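Local coordinates for protein secretory pathway GDP dissociation inhibitor (PDB 2BCG) that inhibits GDP release from the Rab GTPase Sec4 in the yeast secretory pathway and extracts GDP-bound Ypt7 from vacuolar membranes, at residues A[14-19]-A[291-296]; A[308-313]-A[417-422]. All coordinates share one frame; numbering follows the deposited sequence.

Contact 1 (A[14-19]-A[291-296]); sequences VIVLGT and LVIADP
Val14 holds CG1 anti to its backbone N (chi1 178°), while Leu291 puts CG between its N and carbonyl carbon; together these torsions bring Val14 CG1 to 3.8 Å from Leu291 CD1. The same methyl also meets the tip of Ile293, at 4.0 Å from Ile293 CD1, so one valine branch bridges two residues of segment 291-296. An alanine here, lacking both methyls, would probably open a gap beside Leu291 CD1 and Ile293 CD1, leaving both ends freer to turn. Ile15, Leu17, Val292 and Ala294 share one face of the sheet: Leu17 CG rests 3.8 Å from Val292 CG2, the two side chains crossing at about a right angle, and Leu17 CB abuts Ala294 CB. Strands 14-17 and 292-294 run parallel (16° between their axes) as neighbours in the five-stranded parallel sheet of a Rossmann-like fold, with helix 21-32 on the opposite face, that of Val16 and Ile293. Four backbone bonds join them, among them Ile293 N to Ile15 O at 2.9 Å and Leu17 N to Ile293 O at 2.8 Å; the last, Asp295 N to Leu17 O, is longer at 3.3 Å. Beyond it, Gly18 has phi 90°, a backbone shape that by itself calls for glycine. Asp295 OD2 lies near Gly18 CA, while OD1 hydrogen-bonds Thr297 OG1.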
ATOM      1  N   VAL A  14       2.503   6.573 -21.928  1.00 15.21           N
ATOM      2  CA  VAL A  14       3.270   7.025 -20.793  1.00 14.84           C
ATOM      3  C   VAL A  14       4.165   5.866 -20.344  1.00 13.44           C
ATOM      4  O   VAL A  14       3.717   4.694 -20.320  1.00 13.49           O
ATOM      5  CB  VAL A  14       2.319   7.365 -19.604  1.00 14.50           C
ATOM      6  CG1 VAL A  14       3.105   7.792 -18.356  1.00 15.52           C
ATOM      7  CG2 VAL A  14       1.252   8.438 -20.006  1.00 15.58           C
ATOM      8  N   ILE A  15       5.410   6.188 -20.031  1.00 13.26           N
ATOM      9  CA  ILE A  15       6.312   5.272 -19.307  1.00 13.18           C
ATOM     10  C   ILE A  15       6.457   5.760 -17.862  1.00 13.09           C
ATOM     11  O   ILE A  15       6.626   6.941 -17.615  1.00 12.91           O
ATOM     12  CB  ILE A  15       7.671   5.161 -20.024  1.00 13.48           C
ATOM     13  CG1 ILE A  15       7.442   4.447 -21.363  1.00 13.57           C
ATOM     14  CG2 ILE A  15       8.705   4.415 -19.157  1.00 13.79           C
ATOM     15  CD1 ILE A  15       8.666   4.481 -22.299  1.00 15.22           C
ATOM     16  N   VAL A  16       6.346   4.829 -16.910  1.00 12.43           N
ATOM     17  CA  VAL A  16       6.502   5.162 -15.490  1.00 11.88           C
ATOM     18  C   VAL A  16       7.684   4.340 -14.959  1.00 11.35           C
ATOM     19  O   VAL A  16       7.771   3.144 -15.259  1.00 11.51           O
ATOM     20  CB  VAL A  16       5.208   4.867 -14.712  1.00 11.41           C
ATOM     21  CG1 VAL A  16       5.318   5.337 -13.256  1.00 11.91           C
ATOM     22  CG2 VAL A  16       4.005   5.553 -15.407  1.00 12.00           C
ATOM     23  N   LEU A  17       8.567   4.998 -14.208  1.00 11.38           N
ATOM     24  CA  LEU A  17       9.786   4.374 -13.662  1.00 11.48           C
ATOM     25  C   LEU A  17       9.773   4.418 -12.148  1.00 11.17           C
ATOM     26  O   LEU A  17       9.646   5.495 -11.534  1.00 12.09           O
ATOM     27  CB  LEU A  17      11.053   5.057 -14.174  1.00 12.54           C
ATOM     28  CG  LEU A  17      11.141   5.121 -15.710  1.00 13.19           C
ATOM     29  CD1 LEU A  17      12.431   5.860 -16.086  1.00 13.19           C
ATOM     30  CD2 LEU A  17      11.094   3.739 -16.327  1.00 12.83           C
ATOM     31  N   GLY A  18       9.924   3.226 -11.571  1.00 11.88           N
ATOM     32  CA  GLY A  18       9.838   3.033 -10.128  1.00 11.49           C
ATOM     33  C   GLY A  18       8.432   2.742  -9.666  1.00 11.45           C
ATOM     34  O   GLY A  18       7.452   3.365 -10.127  1.00 12.71           O
ATOM     35  N   THR A  19       8.322   1.776  -8.750  1.00 10.34           N
ATOM     36  CA  THR A  19       6.989   1.403  -8.265  1.00 10.38           C
ATOM     37  C   THR A  19       6.746   1.833  -6.826  1.00 10.37           C
ATOM     38  O   THR A  19       6.008   1.159  -6.095  1.00 11.47           O
ATOM     39  CB  THR A  19       6.730  -0.114  -8.405  1.00 10.86           C
ATOM     40  OG1 THR A  19       7.737  -0.856  -7.684  1.00 11.57           O
ATOM     41  CG2 THR A  19       6.746  -0.548  -9.863  1.00 13.94           C
ATOM     42  N   LEU A 291       5.957  10.954 -22.787  1.00 16.92           N
ATOM     43  CA  LEU A 291       6.348  11.452 -21.477  1.00 16.33           C
ATOM     44  C   LEU A 291       6.729  10.307 -20.541  1.00 15.06           C
ATOM     45  O   LEU A 291       6.343   9.155 -20.759  1.00 15.40           O
ATOM     46  CB  LEU A 291       5.226  12.310 -20.851  1.00 17.49           C
ATOM     47  CG  LEU A 291       3.887  11.643 -20.564  1.00 18.50           C
ATOM     48  CD1 LEU A 291       3.853  11.410 -19.069  1.00 19.62           C
ATOM     49  CD2 LEU A 291       2.673  12.477 -20.968  1.00 21.91           C
ATOM     50  N   VAL A 292       7.483  10.666 -19.507  1.00 14.74           N
ATOM     51  CA  VAL A 292       7.841   9.727 -18.439  1.00 13.72           C
ATOM     52  C   VAL A 292       7.440  10.342 -17.085  1.00 13.70           C
ATOM     53  O   VAL A 292       7.513  11.568 -16.880  1.00 14.23           O
ATOM     54  CB  VAL A 292       9.365   9.366 -18.485  1.00 14.31           C
ATOM     55  CG1 VAL A 292      10.250  10.558 -18.150  1.00 16.50           C
ATOM     56  CG2 VAL A 292       9.671   8.159 -17.558  1.00 13.25           C
ATOM     57  N   ILE A 293       7.022   9.472 -16.169  1.00 12.11           N
ATOM     58  CA  ILE A 293       6.783   9.811 -14.749  1.00 12.75           C
ATOM     59  C   ILE A 293       7.764   8.930 -13.965  1.00 12.17           C
ATOM     60  O   ILE A 293       7.855   7.738 -14.226  1.00 12.26           O
ATOM     61  CB  ILE A 293       5.324   9.507 -14.350  1.00 13.17           C
ATOM     62  CG1 ILE A 293       4.345  10.346 -15.199  1.00 13.91           C
ATOM     63  CG2 ILE A 293       5.136   9.689 -12.831  1.00 13.73           C
ATOM     64  CD1 ILE A 293       2.929  10.004 -14.996  1.00 15.19           C
ATOM     65  N   ALA A 294       8.545   9.510 -13.062  1.00 12.25           N
ATOM     66  CA  ALA A 294       9.571   8.709 -12.386  1.00 12.81           C
ATOM     67  C   ALA A 294       9.919   9.244 -11.018  1.00 12.68           C
ATOM     68  O   ALA A 294       9.665  10.415 -10.713  1.00 13.62           O
ATOM     69  CB  ALA A 294      10.811   8.652 -13.228  1.00 12.50           C
ATOM     70  N   ASP A 295      10.496   8.382 -10.185  1.00 13.00           N
ATOM     71  CA  ASP A 295      11.048   8.872  -8.930  1.00 13.21           C
ATOM     72  C   ASP A 295      12.480   9.413  -9.082  1.00 13.65           C
ATOM     73  O   ASP A 295      13.129   9.187 -10.114  1.00 14.22           O
ATOM     74  CB  ASP A 295      10.889   7.820  -7.804  1.00 14.06           C
ATOM     75  CG  ASP A 295      11.901   6.685  -7.875  1.00 14.79           C
ATOM     76  OD1 ASP A 295      13.125   6.903  -8.005  1.00 16.43           O
ATOM     77  OD2 ASP A 295      11.460   5.522  -7.725  1.00 19.14           O
ATOM     78  N   PRO A 296      12.944  10.194  -8.093  1.00 13.84           N
ATOM     79  CA  PRO A 296      14.278  10.797  -8.195  1.00 14.79           C
ATOM     80  C   PRO A 296      15.436   9.850  -8.500  1.00 15.90           C
ATOM     81  O   PRO A 296      16.454  10.292  -9.088  1.00 16.95           O
ATOM     82  CB  PRO A 296      14.454  11.503  -6.830  1.00 14.85           C
ATOM     83  CG  PRO A 296      12.992  11.858  -6.420  1.00 13.85           C
ATOM     84  CD  PRO A 296      12.205  10.648  -6.894  1.00 13.48           C
TER

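Contact 2 (A[308-313]-A[417-422])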
ATOM      1  N   GLN A 308      17.170  18.682   3.673  1.00 23.63           N
ATOM      2  CA  GLN A 308      16.811  17.923   4.876  1.00 21.92           C
ATOM      3  C   GLN A 308      17.184  16.457   4.751  1.00 19.97           C
ATOM      4  O   GLN A 308      17.065  15.849   3.700  1.00 18.73           O
ATOM      5  CB  GLN A 308      15.318  18.011   5.126  1.00 22.99           C
ATOM      6  CG  GLN A 308      14.790  19.406   5.329  1.00 26.56           C
ATOM      7  CD  GLN A 308      13.297  19.436   5.276  1.00 30.40           C
ATOM      8  OE1 GLN A 308      12.651  19.676   6.287  1.00 33.30           O
ATOM      9  NE2 GLN A 308      12.724  19.174   4.086  1.00 32.00           N
ATOM     10  N   ARG A 309      17.648  15.893   5.860  1.00 17.42           N
ATOM     11  CA  ARG A 309      17.917  14.475   5.931  1.00 17.65           C
ATOM     12  C   ARG A 309      17.045  13.940   7.057  1.00 16.42           C
ATOM     13  O   ARG A 309      16.933  14.563   8.120  1.00 16.25           O
ATOM     14  CB  ARG A 309      19.372  14.191   6.320  1.00 18.75           C
ATOM     15  CG  ARG A 309      20.392  14.468   5.226  1.00 20.38           C
ATOM     16  CD  ARG A 309      21.745  13.852   5.591  1.00 24.04           C
ATOM     17  NE  ARG A 309      22.240  14.275   6.909  1.00 23.93           N
ATOM     18  CZ  ARG A 309      23.018  13.535   7.711  1.00 23.20           C
ATOM     19  NH1 ARG A 309      23.358  12.299   7.365  1.00 23.62           N
ATOM     20  NH2 ARG A 309      23.438  14.032   8.869  1.00 23.16           N
ATOM     21  N   VAL A 310      16.448  12.782   6.813  1.00 15.26           N
ATOM     22  CA  VAL A 310      15.562  12.175   7.799  1.00 14.84           C
ATOM     23  C   VAL A 310      16.210  10.918   8.331  1.00 14.60           C
ATOM     24  O   VAL A 310      16.608  10.046   7.559  1.00 16.43           O
ATOM     25  CB  VAL A 310      14.204  11.803   7.145  1.00 15.24           C
ATOM     26  CG1 VAL A 310      13.217  11.288   8.200  1.00 16.24           C
ATOM     27  CG2 VAL A 310      13.593  13.003   6.430  1.00 18.48           C
ATOM     28  N   ILE A 311      16.294  10.804   9.661  1.00 13.46           N
ATOM     29  CA  ILE A 311      16.775   9.542  10.240  1.00 13.88           C
ATOM     30  C   ILE A 311      15.542   8.699  10.553  1.00 13.02           C
ATOM     31  O   ILE A 311      14.531   9.243  11.086  1.00 13.41           O
ATOM     32  CB  ILE A 311      17.671   9.730  11.487  1.00 13.87           C
ATOM     33  CG1 ILE A 311      18.152   8.381  12.026  1.00 15.06           C
ATOM     34  CG2 ILE A 311      16.986  10.586  12.540  1.00 14.81           C
ATOM     35  CD1 ILE A 311      19.321   8.474  13.006  1.00 15.60           C
ATOM     36  N   ARG A 312      15.617   7.413  10.195  1.00 12.74           N
ATOM     37  CA  ARG A 312      14.530   6.477  10.473  1.00 13.05           C
ATOM     38  C   ARG A 312      15.121   5.253  11.157  1.00 12.44           C
ATOM     39  O   ARG A 312      16.041   4.587  10.616  1.00 13.37           O
ATOM     40  CB  ARG A 312      13.784   6.089   9.191  1.00 12.94           C
ATOM     41  CG  ARG A 312      13.103   7.312   8.534  1.00 13.95           C
ATOM     42  CD  ARG A 312      12.473   7.017   7.211  1.00 16.25           C
ATOM     43  NE  ARG A 312      11.672   8.146   6.709  1.00 14.78           N
ATOM     44  CZ  ARG A 312      11.849   8.764   5.530  1.00 14.75           C
ATOM     45  NH1 ARG A 312      12.785   8.375   4.686  1.00 14.65           N
ATOM     46  NH2 ARG A 312      11.021   9.745   5.171  1.00 15.34           N
ATOM     47  N   ALA A 313      14.646   5.025  12.380  1.00 11.14           N
ATOM     48  CA  ALA A 313      15.181   3.942  13.204  1.00 11.47           C
ATOM     49  C   ALA A 313      14.044   2.954  13.365  1.00 11.42           C
ATOM     50  O   ALA A 313      13.073   3.239  14.040  1.00 11.91           O
ATOM     51  CB  ALA A 313      15.608   4.448  14.584  1.00 12.02           C
ATOM     52  N   TYR A 417       9.741  10.615  -0.291  1.00 11.86           N
ATOM     53  CA  TYR A 417       8.735  10.581   0.802  1.00 12.04           C
ATOM     54  C   TYR A 417       9.282  11.293   2.028  1.00 12.67           C
ATOM     55  O   TYR A 417      10.417  11.043   2.439  1.00 13.13           O
ATOM     56  CB  TYR A 417       8.355   9.128   1.118  1.00 12.05           C
ATOM     57  CG  TYR A 417       7.787   8.468  -0.122  1.00 10.91           C
ATOM     58  CD1 TYR A 417       6.515   8.832  -0.587  1.00 12.46           C
ATOM     59  CD2 TYR A 417       8.530   7.552  -0.870  1.00 11.65           C
ATOM     60  CE1 TYR A 417       5.991   8.326  -1.758  1.00 13.07           C
ATOM     61  CE2 TYR A 417       7.998   6.990  -2.052  1.00 12.02           C
ATOM     62  CZ  TYR A 417       6.720   7.385  -2.485  1.00 11.71           C
ATOM     63  OH  TYR A 417       6.188   6.890  -3.663  1.00 13.39           O
ATOM     64  N   ASP A 418       8.468  12.204   2.553  1.00 12.30           N
ATOM     65  CA  ASP A 418       8.965  13.186   3.512  1.00 12.93           C
ATOM     66  C   ASP A 418       8.803  12.707   4.962  1.00 12.59           C
ATOM     67  O   ASP A 418       8.443  11.548   5.208  1.00 12.00           O
ATOM     68  CB  ASP A 418       8.312  14.563   3.248  1.00 14.40           C
ATOM     69  CG  ASP A 418       6.815  14.602   3.542  1.00 14.21           C
ATOM     70  OD1 ASP A 418       6.113  15.528   3.026  1.00 17.68           O
ATOM     71  OD2 ASP A 418       6.321  13.759   4.313  1.00 13.63           O
ATOM     72  N   ALA A 419       9.113  13.586   5.918  1.00 14.06           N
ATOM     73  CA  ALA A 419       9.107  13.224   7.340  1.00 14.08           C
ATOM     74  C   ALA A 419       7.729  13.279   7.981  1.00 14.56           C
ATOM     75  O   ALA A 419       7.581  12.925   9.156  1.00 14.39           O
ATOM     76  CB  ALA A 419      10.038  14.156   8.086  1.00 16.31           C
ATOM     77  N   SER A 420       6.716  13.714   7.241  1.00 13.32           N
ATOM     78  CA  SER A 420       5.367  13.837   7.811  1.00 12.82           C
ATOM     79  C   SER A 420       4.874  12.446   8.166  1.00 11.96           C
ATOM     80  O   SER A 420       5.311  11.436   7.575  1.00 12.58           O
ATOM     81  CB  SER A 420       4.395  14.570   6.890  1.00 13.28           C
ATOM     82  OG  SER A 420       4.074  13.781   5.777  1.00 14.79           O
ATOM     83  N   SER A 421       3.933  12.405   9.106  1.00 12.26           N
ATOM     84  CA  SER A 421       3.548  11.117   9.704  1.00 12.42           C
ATOM     85  C   SER A 421       2.430  10.404   8.947  1.00 11.76           C
ATOM     86  O   SER A 421       2.062   9.280   9.285  1.00 11.68           O
ATOM     87  CB  SER A 421       3.123  11.370  11.157  1.00 13.46           C
ATOM     88  OG  SER A 421       1.912  12.099  11.227  1.00 14.15           O
ATOM     89  N   HIS A 422       1.896  11.057   7.915  1.00 12.39           N
ATOM     90  CA  HIS A 422       0.822  10.462   7.130  1.00 12.52           C
ATOM     91  C   HIS A 422       0.958  10.834   5.655  1.00 12.97           C
ATOM     92  O   HIS A 422       1.876  11.562   5.284  1.00 11.89           O
ATOM     93  CB  HIS A 422      -0.539  10.878   7.700  1.00 12.96           C
ATOM     94  CG  HIS A 422      -0.745  12.352   7.748  1.00 13.67           C
ATOM     95  ND1 HIS A 422      -1.201  13.071   6.666  1.00 17.38           N
ATOM     96  CD2 HIS A 422      -0.548  13.251   8.746  1.00 17.21           C
ATOM     97  CE1 HIS A 422      -1.285  14.349   6.995  1.00 18.83           C
ATOM     98  NE2 HIS A 422      -0.901  14.485   8.252  1.00 17.24           N
TER
HETATM   99  O   HOH W   1      12.737   9.613   2.219  1.00 15.56           O
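The guanidinium of Arg312 has Val310 CG1 over one face, 3.7 Å above the plane and offset toward the rim, while the carbonyl O of Tyr417 and a water lie at its edge. An extended chain from CG to NE carries this group to the loop, where Arg312 NH2 donates to Tyr417 O at 3.1 Å with an N-H...O angle of 153°. The acceptor lies near the guanidinium plane, but NH2 stands above the carbonyl plane of Tyr417. A second, weak bond runs from Arg312 NH2 to Asp418 O, strongly bent at 126°. Water 1 accepts from Arg312 NH1 at 2.8 Å and donates to Tyr417 O, which is thus gripped twice. Buried Arg312 is therefore met here by backbone oxygens and water; the Asp418 carboxylate, its OD2 6.2 Å from Arg312 NH2, may still favour the positive charge from a distance. An Asx turn shapes the loop: Asp418 OD2 receives Ser420 N and OG, and forms a salt bridge with Lys89. Val310 CG2 comes to 4.1 Å from Ala419 CB, an apolar contact. In the mixed sheet, strand 303-317 runs between strands 362-369 and 391-402; Ala419 also touches Ile369 of the former, so loop 417-422 lies against this sheet on its way from strand 411-413 to helix 424-438.

From the N terminus, strand 14-17 comes first, and contact 1 closes only when the chain returns at 291-296, after 271 intervening residues that include 107 in helices and 45 in strands. A few residues later strand 303-317 begins, and contact 2 closes a shorter excursion of 103 residues, mostly strand and loop, at 417-422. The two closures are in series, neither nesting nor crossing. Contact 1 joins strands within the parallel sheet; contact 2 sets a loop against the mixed sheet. Their centres are 22 Å apart, yet strand 411-413, beside 292-294 in the parallel sheet, leads into loop 417-422 and so links both sites.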